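TetR family transcriptional repressor LfrR (Mycobacterium smegmatis, PDB 2WGB) represses transcription of the lfrRA operon by binding directly, through an N-terminal helix-turn-helix domain, to the promoter region of lfrR-lfrA. Local coordinates at residues R77-S82 / L89-E94; D58-L63 / A119-I124; Y107-I112 / A148-W153; L99-L104 / A158-A163. One frame throughout, in Å; residues are numbered along the deposited sequence.

Interaction 1: residues R77-S82 / L89-E94; sequences RADPTS and LRRVVE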
loop_
_atom_site.group_PDB
_atom_site.type_symbol
_atom_site.label_atom_id
_atom_site.label_comp_id
_atom_site.label_asym_id
_atom_site.label_seq_id
_atom_site.Cartn_x
_atom_site.Cartn_y
_atom_site.Cartn_z
ATOM N N ARG A 77 -11.901 -8.584 18.825
ATOM C CA ARG A 77 -13.065 -7.711 18.866
ATOM C C ARG A 77 -13.904 -7.741 17.579
ATOM O O ARG A 77 -15.115 -7.513 17.621
ATOM C CB ARG A 77 -12.638 -6.283 19.194
ATOM C CG ARG A 77 -13.726 -5.247 18.983
ATOM C CD ARG A 77 -13.508 -4.054 19.882
ATOM N NE ARG A 77 -14.309 -2.902 19.481
ATOM C CZ ARG A 77 -14.234 -1.714 20.066
ATOM N NH1 ARG A 77 -13.396 -1.534 21.078
ATOM N NH2 ARG A 77 -14.991 -0.709 19.644
ATOM N N ALA A 78 -13.273 -8.020 16.440
ATOM C CA ALA A 78 -14.014 -8.140 15.179
ATOM C C ALA A 78 -14.859 -9.413 15.124
ATOM O O ALA A 78 -15.884 -9.447 14.448
ATOM C CB ALA A 78 -13.073 -8.081 13.978
ATOM N N ASP A 79 -14.430 -10.455 15.835
ATOM C CA ASP A 79 -15.181 -11.714 15.880
ATOM C C ASP A 79 -15.629 -12.161 14.481
ATOM O O ASP A 79 -16.821 -12.381 14.246
ATOM C CB ASP A 79 -16.399 -11.556 16.802
ATOM C CG ASP A 79 -17.141 -12.860 17.026
ATOM O OD1 ASP A 79 -16.539 -13.939 16.814
ATOM O OD2 ASP A 79 -18.332 -12.806 17.410
ATOM N N PRO A 80 -14.668 -12.321 13.556
ATOM C CA PRO A 80 -14.926 -12.533 12.121
ATOM C C PRO A 80 -15.706 -13.815 11.807
ATOM O O PRO A 80 -16.359 -13.882 10.774
ATOM C CB PRO A 80 -13.523 -12.660 11.509
ATOM C CG PRO A 80 -12.556 -12.433 12.600
ATOM C CD PRO A 80 -13.251 -12.525 13.907
ATOM N N THR A 81 -15.627 -14.823 12.668
ATOM C CA THR A 81 -16.224 -16.117 12.344
ATOM C C THR A 81 -17.697 -16.236 12.725
ATOM O O THR A 81 -18.365 -17.175 12.312
ATOM C CB THR A 81 -15.455 -17.277 13.001
ATOM O OG1 THR A 81 -15.597 -17.194 14.424
ATOM C CG2 THR A 81 -13.974 -17.218 12.632
ATOM N N SER A 82 -18.215 -15.289 13.504
ATOM C CA SER A 82 -19.599 -15.411 13.985
ATOM C C SER A 82 -20.598 -14.481 13.309
ATOM O O SER A 82 -20.361 -13.274 13.176
ATOM C CB SER A 82 -19.674 -15.218 15.503
ATOM O OG SER A 82 -18.778 -16.086 16.171
ATOM N N LEU A 89 -17.746 -9.031 7.896
ATOM C CA LEU A 89 -16.786 -8.343 7.037
ATOM C C LEU A 89 -16.675 -6.853 7.384
ATOM O O LEU A 89 -15.580 -6.291 7.397
ATOM C CB LEU A 89 -17.167 -8.521 5.568
ATOM C CG LEU A 89 -16.154 -7.990 4.556
ATOM C CD1 LEU A 89 -14.776 -8.639 4.754
ATOM C CD2 LEU A 89 -16.676 -8.266 3.167
ATOM N N ARG A 90 -17.807 -6.204 7.651
ATOM C CA ARG A 90 -17.788 -4.795 8.019
ATOM C C ARG A 90 -17.014 -4.552 9.313
ATOM O O ARG A 90 -16.248 -3.602 9.415
ATOM C CB ARG A 90 -19.203 -4.219 8.143
ATOM C CG ARG A 90 -19.188 -2.784 8.656
ATOM C CD ARG A 90 -20.570 -2.144 8.727
ATOM N NE ARG A 90 -20.446 -0.697 8.889
ATOM C CZ ARG A 90 -20.561 0.175 7.895
ATOM N NH1 ARG A 90 -20.821 -0.252 6.669
ATOM N NH2 ARG A 90 -20.422 1.474 8.127
ATOM N N ARG A 91 -17.226 -5.407 10.311
ATOM C CA ARG A 91 -16.458 -5.320 11.553
ATOM C C ARG A 91 -14.956 -5.481 11.290
ATOM O O ARG A 91 -14.141 -4.783 11.879
ATOM C CB ARG A 91 -16.918 -6.377 12.576
ATOM C CG ARG A 91 -18.338 -6.189 13.095
ATOM C CD ARG A 91 -18.585 -6.990 14.378
ATOM N NE ARG A 91 -18.347 -8.412 14.177
ATOM C CZ ARG A 91 -19.260 -9.279 13.756
ATOM N NH1 ARG A 91 -20.496 -8.885 13.496
ATOM N NH2 ARG A 91 -18.933 -10.545 13.599
ATOM N N VAL A 92 -14.599 -6.412 10.413
ATOM C CA VAL A 92 -13.203 -6.592 10.017
ATOM C C VAL A 92 -12.611 -5.326 9.367
ATOM O O VAL A 92 -11.558 -4.821 9.787
ATOM C CB VAL A 92 -13.050 -7.814 9.088
ATOM C CG1 VAL A 92 -11.704 -7.779 8.346
ATOM C CG2 VAL A 92 -13.190 -9.093 9.898
ATOM N N VAL A 93 -13.299 -4.806 8.358
ATOM C CA VAL A 93 -12.871 -3.553 7.724
ATOM C C VAL A 93 -12.681 -2.421 8.742
ATOM O O VAL A 93 -11.659 -1.734 8.735
ATOM C CB VAL A 93 -13.882 -3.095 6.662
ATOM C CG1 VAL A 93 -13.534 -1.681 6.166
ATOM C CG2 VAL A 93 -13.937 -4.095 5.508
ATOM N N GLU A 94 -13.671 -2.220 9.613
ATOM C CA GLU A 94 -13.584 -1.181 10.636
ATOM C C GLU A 94 -12.377 -1.394 11.549
ATOM O O GLU A 94 -11.666 -0.442 11.905
ATOM C CB GLU A 94 -14.874 -1.139 11.482
ATOM C CG GLU A 94 -16.144 -0.924 10.656
ATOM C CD GLU A 94 -17.436 -1.010 11.469
ATOM O OE1 GLU A 94 -17.538 -1.872 12.372
ATOM O OE2 GLU A 94 -18.361 -0.222 11.182
HETATM O O HOH W 1 -21.905 -11.197 11.724
#

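Interaction 2: residues D58-L63 / A119-I124; sequences DLLRAL and AAYFDI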
loop_
_atom_site.group_PDB
_atom_site.type_symbol
_atom_site.label_atom_id
_atom_site.label_comp_id
_atom_site.label_asym_id
_atom_site.label_seq_id
_atom_site.Cartn_x
_atom_site.Cartn_y
_atom_site.Cartn_z
ATOM N N ASP A 58 15.911 -1.270 21.004
ATOM C CA ASP A 58 14.934 -1.492 22.069
ATOM C C ASP A 58 13.566 -1.009 21.608
ATOM O O ASP A 58 12.534 -1.610 21.919
ATOM C CB ASP A 58 15.320 -0.715 23.325
ATOM C CG ASP A 58 16.736 -1.000 23.786
ATOM O OD1 ASP A 58 17.172 -2.173 23.744
ATOM O OD2 ASP A 58 17.402 -0.038 24.207
ATOM N N LEU A 59 13.562 0.090 20.865
ATOM C CA LEU A 59 12.306 0.671 20.380
ATOM C C LEU A 59 11.615 -0.256 19.371
ATOM O O LEU A 59 10.408 -0.504 19.446
ATOM C CB LEU A 59 12.591 2.047 19.755
ATOM C CG LEU A 59 11.374 2.919 19.442
ATOM C CD1 LEU A 59 11.734 4.388 19.561
ATOM C CD2 LEU A 59 10.860 2.598 18.061
ATOM N N LEU A 60 12.393 -0.764 18.424
ATOM C CA LEU A 60 11.874 -1.672 17.400
ATOM C C LEU A 60 11.259 -2.938 17.983
ATOM O O LEU A 60 10.203 -3.389 17.540
ATOM C CB LEU A 60 12.984 -2.053 16.430
ATOM C CG LEU A 60 12.541 -2.823 15.188
ATOM C CD1 LEU A 60 11.673 -1.947 14.281
ATOM C CD2 LEU A 60 13.771 -3.334 14.440
ATOM N N ARG A 61 11.917 -3.512 18.980
ATOM C CA ARG A 61 11.418 -4.731 19.608
ATOM C C ARG A 61 10.105 -4.458 20.329
ATOM O O ARG A 61 9.145 -5.221 20.212
ATOM C CB ARG A 61 12.474 -5.272 20.579
ATOM C CG ARG A 61 12.220 -6.665 21.100
ATOM C CD ARG A 61 13.460 -7.166 21.851
ATOM N NE ARG A 61 13.154 -8.276 22.747
ATOM C CZ ARG A 61 12.939 -8.141 24.052
ATOM N NH1 ARG A 61 12.997 -6.940 24.613
ATOM N NH2 ARG A 61 12.669 -9.206 24.795
ATOM N N ALA A 62 10.063 -3.356 21.075
ATOM C CA ALA A 62 8.833 -2.918 21.737
ATOM C C ALA A 62 7.715 -2.574 20.742
ATOM O O ALA A 62 6.529 -2.849 20.988
ATOM C CB ALA A 62 9.124 -1.724 22.662
ATOM N N LEU A 63 8.078 -1.960 19.621
ATOM C CA LEU A 63 7.088 -1.646 18.600
ATOM C C LEU A 63 6.428 -2.926 18.047
ATOM O O LEU A 63 5.216 -2.983 17.865
ATOM C CB LEU A 63 7.732 -0.858 17.456
ATOM C CG LEU A 63 6.825 -0.501 16.275
ATOM C CD1 LEU A 63 5.575 0.274 16.739
ATOM C CD2 LEU A 63 7.618 0.316 15.245
ATOM N N ALA A 119 8.539 -5.427 7.038
ATOM C CA ALA A 119 7.366 -6.303 6.998
ATOM C C ALA A 119 7.705 -7.715 7.490
ATOM O O ALA A 119 6.961 -8.308 8.265
ATOM C CB ALA A 119 6.769 -6.355 5.591
ATOM N N ALA A 120 8.822 -8.262 7.031
ATOM C CA ALA A 120 9.242 -9.587 7.492
ATOM C C ALA A 120 9.496 -9.602 9.008
ATOM O O ALA A 120 9.187 -10.580 9.693
ATOM C CB ALA A 120 10.498 -10.055 6.720
ATOM N N TYR A 121 10.063 -8.518 9.526
ATOM C CA TYR A 121 10.351 -8.410 10.955
ATOM C C TYR A 121 9.063 -8.386 11.804
ATOM O O TYR A 121 8.932 -9.123 12.779
ATOM C CB TYR A 121 11.209 -7.159 11.238
ATOM C CG TYR A 121 11.476 -6.951 12.718
ATOM C CD1 TYR A 121 12.387 -7.746 13.396
ATOM C CD2 TYR A 121 10.789 -5.983 13.439
ATOM C CE1 TYR A 121 12.625 -7.571 14.750
ATOM C CE2 TYR A 121 11.018 -5.799 14.786
ATOM C CZ TYR A 121 11.936 -6.588 15.435
ATOM O OH TYR A 121 12.161 -6.397 16.780
ATOM N N PHE A 122 8.121 -7.528 11.433
ATOM C CA PHE A 122 6.826 -7.496 12.104
ATOM C C PHE A 122 6.042 -8.804 11.960
ATOM O O PHE A 122 5.357 -9.208 12.899
ATOM C CB PHE A 122 5.978 -6.330 11.598
ATOM C CG PHE A 122 6.525 -4.970 11.979
ATOM C CD1 PHE A 122 6.996 -4.731 13.265
ATOM C CD2 PHE A 122 6.562 -3.949 11.056
ATOM C CE1 PHE A 122 7.508 -3.484 13.620
ATOM C CE2 PHE A 122 7.079 -2.699 11.398
ATOM C CZ PHE A 122 7.547 -2.469 12.681
ATOM N N ASP A 123 6.120 -9.427 10.783
ATOM C CA ASP A 123 5.485 -10.739 10.532
ATOM C C ASP A 123 4.000 -10.728 10.935
ATOM O O ASP A 123 3.587 -11.365 11.908
ATOM C CB ASP A 123 6.256 -11.848 11.255
ATOM C CG ASP A 123 5.906 -13.243 10.751
ATOM O OD1 ASP A 123 5.025 -13.368 9.874
ATOM O OD2 ASP A 123 6.520 -14.217 11.249
ATOM N N ILE A 124 3.210 -10.005 10.148
ATOM C CA ILE A 124 1.790 -9.806 10.408
ATOM C C ILE A 124 0.969 -10.686 9.458
ATOM O O ILE A 124 0.902 -10.409 8.255
ATOM C CB ILE A 124 1.424 -8.316 10.172
ATOM C CG1 ILE A 124 2.260 -7.402 11.076
ATOM C CG2 ILE A 124 -0.063 -8.066 10.414
ATOM C CD1 ILE A 124 2.282 -5.930 10.592
#

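Interaction 3: residues Y107-I112 / A148-W153; sequences YYEPSI and ARRVFW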
loop_
_atom_site.group_PDB
_atom_site.type_symbol
_atom_site.label_atom_id
_atom_site.label_comp_id
_atom_site.label_asym_id
_atom_site.label_seq_id
_atom_site.Cartn_x
_atom_site.Cartn_y
_atom_site.Cartn_z
ATOM N N TYR A 107 2.123 -9.113 5.884
ATOM C CA TYR A 107 3.154 -9.952 5.261
ATOM C C TYR A 107 2.800 -10.371 3.830
ATOM O O TYR A 107 3.637 -10.294 2.932
ATOM C CB TYR A 107 3.424 -11.199 6.116
ATOM C CG TYR A 107 4.863 -11.713 6.087
ATOM C CD1 TYR A 107 5.366 -12.455 7.144
ATOM C CD2 TYR A 107 5.714 -11.442 5.022
ATOM C CE1 TYR A 107 6.671 -12.923 7.146
ATOM C CE2 TYR A 107 7.035 -11.913 5.011
ATOM C CZ TYR A 107 7.502 -12.652 6.083
ATOM O OH TYR A 107 8.797 -13.133 6.103
ATOM N N TYR A 108 1.564 -10.798 3.610
ATOM C CA TYR A 108 1.173 -11.327 2.298
ATOM C C TYR A 108 1.113 -10.277 1.180
ATOM O O TYR A 108 1.356 -10.591 0.005
ATOM C CB TYR A 108 -0.172 -12.060 2.396
ATOM C CG TYR A 108 -0.512 -12.862 1.155
ATOM C CD1 TYR A 108 -1.447 -12.400 0.239
ATOM C CD2 TYR A 108 0.108 -14.079 0.897
ATOM C CE1 TYR A 108 -1.761 -13.133 -0.896
ATOM C CE2 TYR A 108 -0.203 -14.819 -0.244
ATOM C CZ TYR A 108 -1.141 -14.334 -1.133
ATOM O OH TYR A 108 -1.465 -15.054 -2.262
ATOM N N GLU A 109 0.813 -9.035 1.543
ATOM C CA GLU A 109 0.571 -7.983 0.550
ATOM C C GLU A 109 0.982 -6.630 1.146
ATOM O O GLU A 109 0.131 -5.816 1.503
ATOM C CB GLU A 109 -0.921 -7.996 0.161
ATOM C CG GLU A 109 -1.431 -6.867 -0.785
ATOM C CD GLU A 109 -1.129 -7.113 -2.256
ATOM O OE1 GLU A 109 -0.963 -8.283 -2.660
ATOM O OE2 GLU A 109 -1.059 -6.130 -3.019
ATOM N N PRO A 110 2.294 -6.405 1.297
ATOM C CA PRO A 110 2.760 -5.145 1.884
ATOM C C PRO A 110 2.558 -3.988 0.913
ATOM O O PRO A 110 2.564 -4.182 -0.312
ATOM C CB PRO A 110 4.265 -5.360 2.078
ATOM C CG PRO A 110 4.545 -6.793 1.642
ATOM C CD PRO A 110 3.404 -7.221 0.787
ATOM N N SER A 111 2.396 -2.789 1.459
ATOM C CA SER A 111 2.286 -1.609 0.624
ATOM C C SER A 111 3.569 -1.417 -0.159
ATOM O O SER A 111 4.646 -1.762 0.314
ATOM C CB SER A 111 2.051 -0.373 1.477
ATOM O OG SER A 111 1.851 0.752 0.641
ATOM N N ILE A 112 3.441 -0.848 -1.353
ATOM C CA ILE A 112 4.582 -0.522 -2.196
ATOM C C ILE A 112 5.690 0.220 -1.453
ATOM O O ILE A 112 6.864 0.071 -1.784
ATOM C CB ILE A 112 4.147 0.322 -3.433
ATOM C CG1 ILE A 112 5.309 0.470 -4.422
ATOM C CG2 ILE A 112 3.625 1.695 -3.003
ATOM C CD1 ILE A 112 5.552 -0.759 -5.274
ATOM N N ALA A 148 -8.528 -12.586 -3.937
ATOM C CA ALA A 148 -9.410 -11.860 -3.030
ATOM C C ALA A 148 -8.634 -11.273 -1.864
ATOM O O ALA A 148 -8.852 -10.133 -1.463
ATOM C CB ALA A 148 -10.526 -12.773 -2.519
ATOM N N ARG A 149 -7.720 -12.052 -1.307
ATOM C CA ARG A 149 -6.867 -11.630 -0.203
ATOM C C ARG A 149 -6.018 -10.411 -0.587
ATOM O O ARG A 149 -5.862 -9.462 0.175
ATOM C CB ARG A 149 -5.961 -12.808 0.134
ATOM C CG ARG A 149 -5.074 -12.677 1.345
ATOM C CD ARG A 149 -4.309 -13.994 1.461
ATOM N NE ARG A 149 -3.461 -14.098 2.641
ATOM C CZ ARG A 149 -2.567 -15.066 2.808
ATOM N NH1 ARG A 149 -2.402 -15.989 1.867
ATOM N NH2 ARG A 149 -1.834 -15.114 3.900
ATOM N N ARG A 150 -5.438 -10.474 -1.790
ATOM C CA ARG A 150 -4.604 -9.369 -2.277
ATOM C C ARG A 150 -5.416 -8.090 -2.456
ATOM O O ARG A 150 -4.971 -7.004 -2.079
ATOM C CB ARG A 150 -3.917 -9.731 -3.594
ATOM C CG ARG A 150 -2.835 -10.807 -3.472
ATOM C CD ARG A 150 -1.866 -10.742 -4.652
ATOM N NE ARG A 150 -0.918 -11.854 -4.629
ATOM C CZ ARG A 150 0.169 -11.890 -3.871
ATOM N NH1 ARG A 150 0.461 -10.863 -3.073
ATOM N NH2 ARG A 150 0.966 -12.950 -3.913
ATOM N N VAL A 151 -6.600 -8.217 -3.040
ATOM C CA VAL A 151 -7.480 -7.079 -3.265
ATOM C C VAL A 151 -7.944 -6.485 -1.941
ATOM O O VAL A 151 -7.984 -5.268 -1.775
ATOM C CB VAL A 151 -8.703 -7.479 -4.145
ATOM C CG1 VAL A 151 -9.783 -6.365 -4.154
ATOM C CG2 VAL A 151 -8.245 -7.787 -5.565
ATOM N N PHE A 152 -8.303 -7.341 -0.994
ATOM C CA PHE A 152 -8.743 -6.861 0.303
ATOM C C PHE A 152 -7.683 -5.989 0.964
ATOM O O PHE A 152 -7.982 -4.889 1.426
ATOM C CB PHE A 152 -9.117 -8.016 1.248
ATOM C CG PHE A 152 -9.349 -7.553 2.674
ATOM C CD1 PHE A 152 -10.595 -7.073 3.067
ATOM C CD2 PHE A 152 -8.309 -7.559 3.602
ATOM C CE1 PHE A 152 -10.810 -6.612 4.366
ATOM C CE2 PHE A 152 -8.515 -7.098 4.918
ATOM C CZ PHE A 152 -9.769 -6.630 5.294
ATOM N N TRP A 153 -6.445 -6.472 1.017
ATOM C CA TRP A 153 -5.385 -5.688 1.648
ATOM C C TRP A 153 -5.041 -4.427 0.852
ATOM O O TRP A 153 -4.797 -3.387 1.435
ATOM C CB TRP A 153 -4.132 -6.537 1.938
ATOM C CG TRP A 153 -4.366 -7.469 3.114
ATOM C CD1 TRP A 153 -4.337 -8.840 3.100
ATOM C CD2 TRP A 153 -4.694 -7.087 4.457
ATOM N NE1 TRP A 153 -4.643 -9.335 4.359
ATOM C CE2 TRP A 153 -4.844 -8.278 5.209
ATOM C CE3 TRP A 153 -4.867 -5.852 5.102
ATOM C CZ2 TRP A 153 -5.163 -8.270 6.567
ATOM C CZ3 TRP A 153 -5.179 -5.846 6.460
ATOM C CH2 TRP A 153 -5.326 -7.053 7.175
#

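Interaction 4: residues L99-L104 / A158-A163; sequences LGPIVL and AGYEAA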
loop_
_atom_site.group_PDB
_atom_site.type_symbol
_atom_site.label_atom_id
_atom_site.label_comp_id
_atom_site.label_asym_id
_atom_site.label_seq_id
_atom_site.Cartn_x
_atom_site.Cartn_y
_atom_site.Cartn_z
ATOM N N LEU A 99 -6.466 0.287 12.819
ATOM C CA LEU A 99 -5.038 -0.028 13.032
ATOM C C LEU A 99 -4.091 0.944 12.315
ATOM O O LEU A 99 -2.873 0.904 12.519
ATOM C CB LEU A 99 -4.726 -1.463 12.599
ATOM C CG LEU A 99 -5.361 -2.525 13.511
ATOM C CD1 LEU A 99 -5.195 -3.917 12.901
ATOM C CD2 LEU A 99 -4.759 -2.453 14.920
ATOM N N GLY A 100 -4.635 1.831 11.486
ATOM C CA GLY A 100 -3.793 2.844 10.864
ATOM C C GLY A 100 -2.697 2.249 9.985
ATOM O O GLY A 100 -2.962 1.396 9.158
ATOM N N PRO A 101 -1.448 2.705 10.164
ATOM C CA PRO A 101 -0.364 2.328 9.244
ATOM C C PRO A 101 0.047 0.859 9.346
ATOM O O PRO A 101 0.789 0.377 8.491
ATOM C CB PRO A 101 0.792 3.240 9.678
ATOM C CG PRO A 101 0.497 3.514 11.156
ATOM C CD PRO A 101 -1.000 3.671 11.185
ATOM N N ILE A 102 -0.409 0.160 10.381
ATOM C CA ILE A 102 -0.135 -1.274 10.498
ATOM C C ILE A 102 -0.551 -2.034 9.227
ATOM O O ILE A 102 0.123 -2.985 8.820
ATOM C CB ILE A 102 -0.815 -1.866 11.758
ATOM C CG1 ILE A 102 -0.093 -1.365 13.017
ATOM C CG2 ILE A 102 -0.844 -3.398 11.707
ATOM C CD1 ILE A 102 -0.758 -1.783 14.344
ATOM N N VAL A 103 -1.629 -1.595 8.572
ATOM C CA VAL A 103 -2.112 -2.333 7.391
ATOM C C VAL A 103 -1.123 -2.291 6.218
ATOM O O VAL A 103 -1.186 -3.132 5.318
ATOM C CB VAL A 103 -3.498 -1.852 6.873
ATOM C CG1 VAL A 103 -4.573 -2.021 7.935
ATOM C CG2 VAL A 103 -3.428 -0.409 6.349
ATOM N N LEU A 104 -0.220 -1.317 6.233
ATOM C CA LEU A 104 0.798 -1.197 5.184
ATOM C C LEU A 104 1.820 -2.329 5.244
ATOM O O LEU A 104 2.469 -2.631 4.241
ATOM C CB LEU A 104 1.526 0.139 5.315
ATOM C CG LEU A 104 0.661 1.402 5.247
ATOM C CD1 LEU A 104 1.493 2.622 5.576
ATOM C CD2 LEU A 104 0.050 1.547 3.862
ATOM N N ALA A 158 -5.515 1.496 0.570
ATOM C CA ALA A 158 -6.128 2.657 -0.083
ATOM C C ALA A 158 -6.994 3.427 0.903
ATOM O O ALA A 158 -7.003 4.659 0.902
ATOM C CB ALA A 158 -6.965 2.222 -1.290
ATOM N N GLY A 159 -7.737 2.704 1.745
ATOM C CA GLY A 159 -8.599 3.355 2.721
ATOM C C GLY A 159 -7.826 4.123 3.787
ATOM O O GLY A 159 -8.211 5.229 4.183
ATOM N N TYR A 160 -6.752 3.514 4.279
ATOM C CA TYR A 160 -5.828 4.193 5.179
ATOM C C TYR A 160 -5.275 5.486 4.552
ATOM O O TYR A 160 -5.296 6.552 5.179
ATOM C CB TYR A 160 -4.676 3.265 5.613
ATOM C CG TYR A 160 -3.622 4.043 6.358
ATOM C CD1 TYR A 160 -3.912 4.633 7.582
ATOM C CD2 TYR A 160 -2.367 4.259 5.806
ATOM C CE1 TYR A 160 -2.961 5.392 8.260
ATOM C CE2 TYR A 160 -1.412 5.015 6.476
ATOM C CZ TYR A 160 -1.714 5.572 7.696
ATOM O OH TYR A 160 -0.769 6.331 8.347
ATOM N N GLU A 161 -4.804 5.413 3.309
ATOM C CA GLU A 161 -4.301 6.619 2.651
ATOM C C GLU A 161 -5.374 7.694 2.492
ATOM O O GLU A 161 -5.076 8.889 2.579
ATOM C CB GLU A 161 -3.690 6.289 1.287
ATOM C CG GLU A 161 -2.499 5.354 1.343
ATOM C CD GLU A 161 -1.360 5.898 2.182
ATOM O OE1 GLU A 161 -1.318 7.121 2.427
ATOM O OE2 GLU A 161 -0.507 5.092 2.598
ATOM N N ALA A 162 -6.615 7.276 2.229
ATOM C CA ALA A 162 -7.727 8.220 2.081
ATOM C C ALA A 162 -7.976 8.952 3.395
ATOM O O ALA A 162 -8.245 10.162 3.417
ATOM C CB ALA A 162 -8.992 7.491 1.643
ATOM N N ALA A 163 -7.895 8.203 4.491
ATOM C CA ALA A 163 -8.103 8.764 5.825
ATOM C C ALA A 163 -6.974 9.726 6.149
ATOM O O ALA A 163 -7.194 10.791 6.716
ATOM C CB ALA A 163 -8.156 7.644 6.871
#

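Interaction 1: residues R77-S82 / L89-E94
Arg91 lays its side chain over the end of helix 56-78 and presents the edge of its guanidinium to three backbone carbonyls. Its NE gives a nearly straight bond to Ala78 O, 2.7 Å with an N-H...O angle of 171°. NH2 serves two further acceptors, Asp79 O at 2.9 Å and Ser82 O at 3.1 Å. All three oxygens lie within 10° of the guanidinium plane, which fixes its rotation; the Ser82 bond also runs in the carbonyl plane, whereas NH2 stands above that of Asp79. A bend at chi3 (-58°) turns the guanidinium edge toward the carbonyls. Water 1 joins Ser82 O to Arg91 NH1.

Asp79 leaves the helix with positive phi and starts a type I turn to Ser82, so the arginine binds carbonyls of the helix end and of the turn after it, where the helix dipole should suit a cation. The Asp79 carboxylate lies out of the guanidinium plane and can add charge attraction alone. Beneath, Val92 CG2 packs on Pro80 CB at 3.9 Å and on Ala78 CB at 4.2 Å. Helix 85-97 is thus tied to the end of helix 56-78, while Val92 also reaches Ile129 of helix 127-135 and Phe152 of helix 147-164.

Interaction 2: residues D58-L63 / A119-I124
Tyr121, Leu60 and Phe122 bury most of the surface here. Tyr121 and Leu60 approach from opposite directions. The leucine lies against the CE2 side of the phenol ring, with Leu60 CG 3.4 Å from Tyr121 CE2. Its CD2 methyl stands over one face, 4.0 Å from the ring centroid and 24° off the normal, a CH-pi contact displaced toward the rim. With CG of Tyr121 anti to its backbone N (chi1 177°), the ring extends straight across to helix 56-78, and Tyr121 OH comes 3.4 Å from Arg61 CA.

Helix 56-78 begins just beyond the helix-turn-helix motif of residues 34-53 and runs on into the ligand-binding region of the TetR fold, so the contact sets helix 116-122 against the helix that joins the two parts. No hydrogen bond crosses it.

Phe122 works deeper in. Leu63 CD2 meets Phe122 CZ at 3.8 Å, and Leu60 CD1 touches the same ring atom more loosely at 4.5 Å; both methyls approach the ring obliquely. Met24 of helix 10-29 packs on both Leu63 and Phe122, and Phe105 meets the Phe122 ring edge-to-face. Phe122 O, near the end of its helix, accepts a hydrogen bond from His68 NE2, adding a polar tie to helix 56-78.

Interaction 3: residues Y107-I112 / A148-W153
Tyr108 can be followed outward from CB, which lies 3.8 Å from Arg149 NH2. From CG to CE2 the ring is covered on one face by the Arg149 guanidinium: the planes differ by only 7° and the centres are 3.6 Å apart, a stacked cation-pi pair. NH1 sits off toward the rim, 3.3 Å from Tyr108 CE2, while Arg149 CD adds a CH-pi contact. Farther out, Tyr108 CE1 meets Arg150 CG at 3.6 Å. At the tip, OH lies over a face of the Arg150 guanidinium, 3.6 Å from Arg150 NH2, and the two planes are 18° apart. The phenol ring is therefore sandwiched, Arg149 on one face and Arg150 on the other. Each arginine has a second deposited conformer, so these contacts hold for one of them.

Each also has a carboxylate partner. Arg149, its chain fully extended, makes a salt bridge from NH2 to Asp126 OD1, which would hold the guanidinium against the ring. Arg150 NH1 makes a salt bridge to Glu109 OE1 at 3.0 Å and 164°, the oxygen lying in the guanidinium plane; its bond to Tyr108 O is weak. The Glu109 chain, bent at chi2, sets OE1 beside Arg150, and Glu109 CG rests on Trp153 CB at 3.8 Å.

Irregular segment 107-112 thus lies across helix 147-164, with helix 127-135 beside Arg149 and Trp153, and Glu161 of the second subunit packing on both Glu109 and Arg150.

Interaction 4: residues L99-L104 / A158-A163
The ring of Tyr160 is laid against the backbone that links Gly100 to Pro101. One face carries this peptide: Gly100 C and Pro101 N are each 3.6 Å from Tyr160 CE1, and Pro101 CA stands over the ring, 4.0 Å from its centroid and 19° off the normal, as a CH-pi donor. Toward the tip, Pro101 CB reaches Tyr160 OH at 3.7 Å. Around the rest of the side chain, Leu104 CD1 comes obliquely to Tyr160 CE2 at 3.9 Å, and Val103 CG2 meets Tyr160 CB at the same distance. Leu104 CD2 also touches Glu161 OE2, at 3.8 Å.

The second layer explains how these groups are placed. A trans first torsion (chi1 171°) sends the Tyr160 ring outward from helix 147-164 toward the loop. Gly100 leaves the preceding helix with positive phi, 61°, and turns the chain into Pro101. The 3-10 segment 101-104 then brings Val103 and Leu104 round toward the same tyrosine. Its carbonyl Val103 O accepts a hydrogen bond from Gln157 NE2, one turn before Tyr160 on helix 147-164. Beyond lies helix 10-29, whose Leu25 packs on both Pro101 and Tyr160, while helix 56-78 lies next to Leu99 and Ile102.

No hydrogen bond joins the two segments directly, so their fit rests on shape and dispersion: an aromatic face and a flat peptide in nearly parallel planes, with aliphatic groups filling in around them.

Overall arrangement
Interaction 3 is the most buried; the others are partly buried, 4 nearest the chain's centre, 1 and 2 farther out. Interactions 3 and 4 both use helix 147-164, touch the second subunit and meet through Ser111 N and Leu104 O. Interactions 1 and 2 share helix 56-78 yet lie on opposite sides of the chain's centre. Interactions 1 and 3 rely on arginines, serving carbonyls of a helix end and turn in one, stacking with a tyrosine and pairing with a glutamate in the other; 2 and 4 lack hydrogen bonds across them: aliphatic groups on aromatic rings in 2, a peptide and aliphatic groups on a tyrosine in 4. Phe152 connects interaction 3 to Val93 of interaction 1, and Tyr107 to Ile124 of interaction 2.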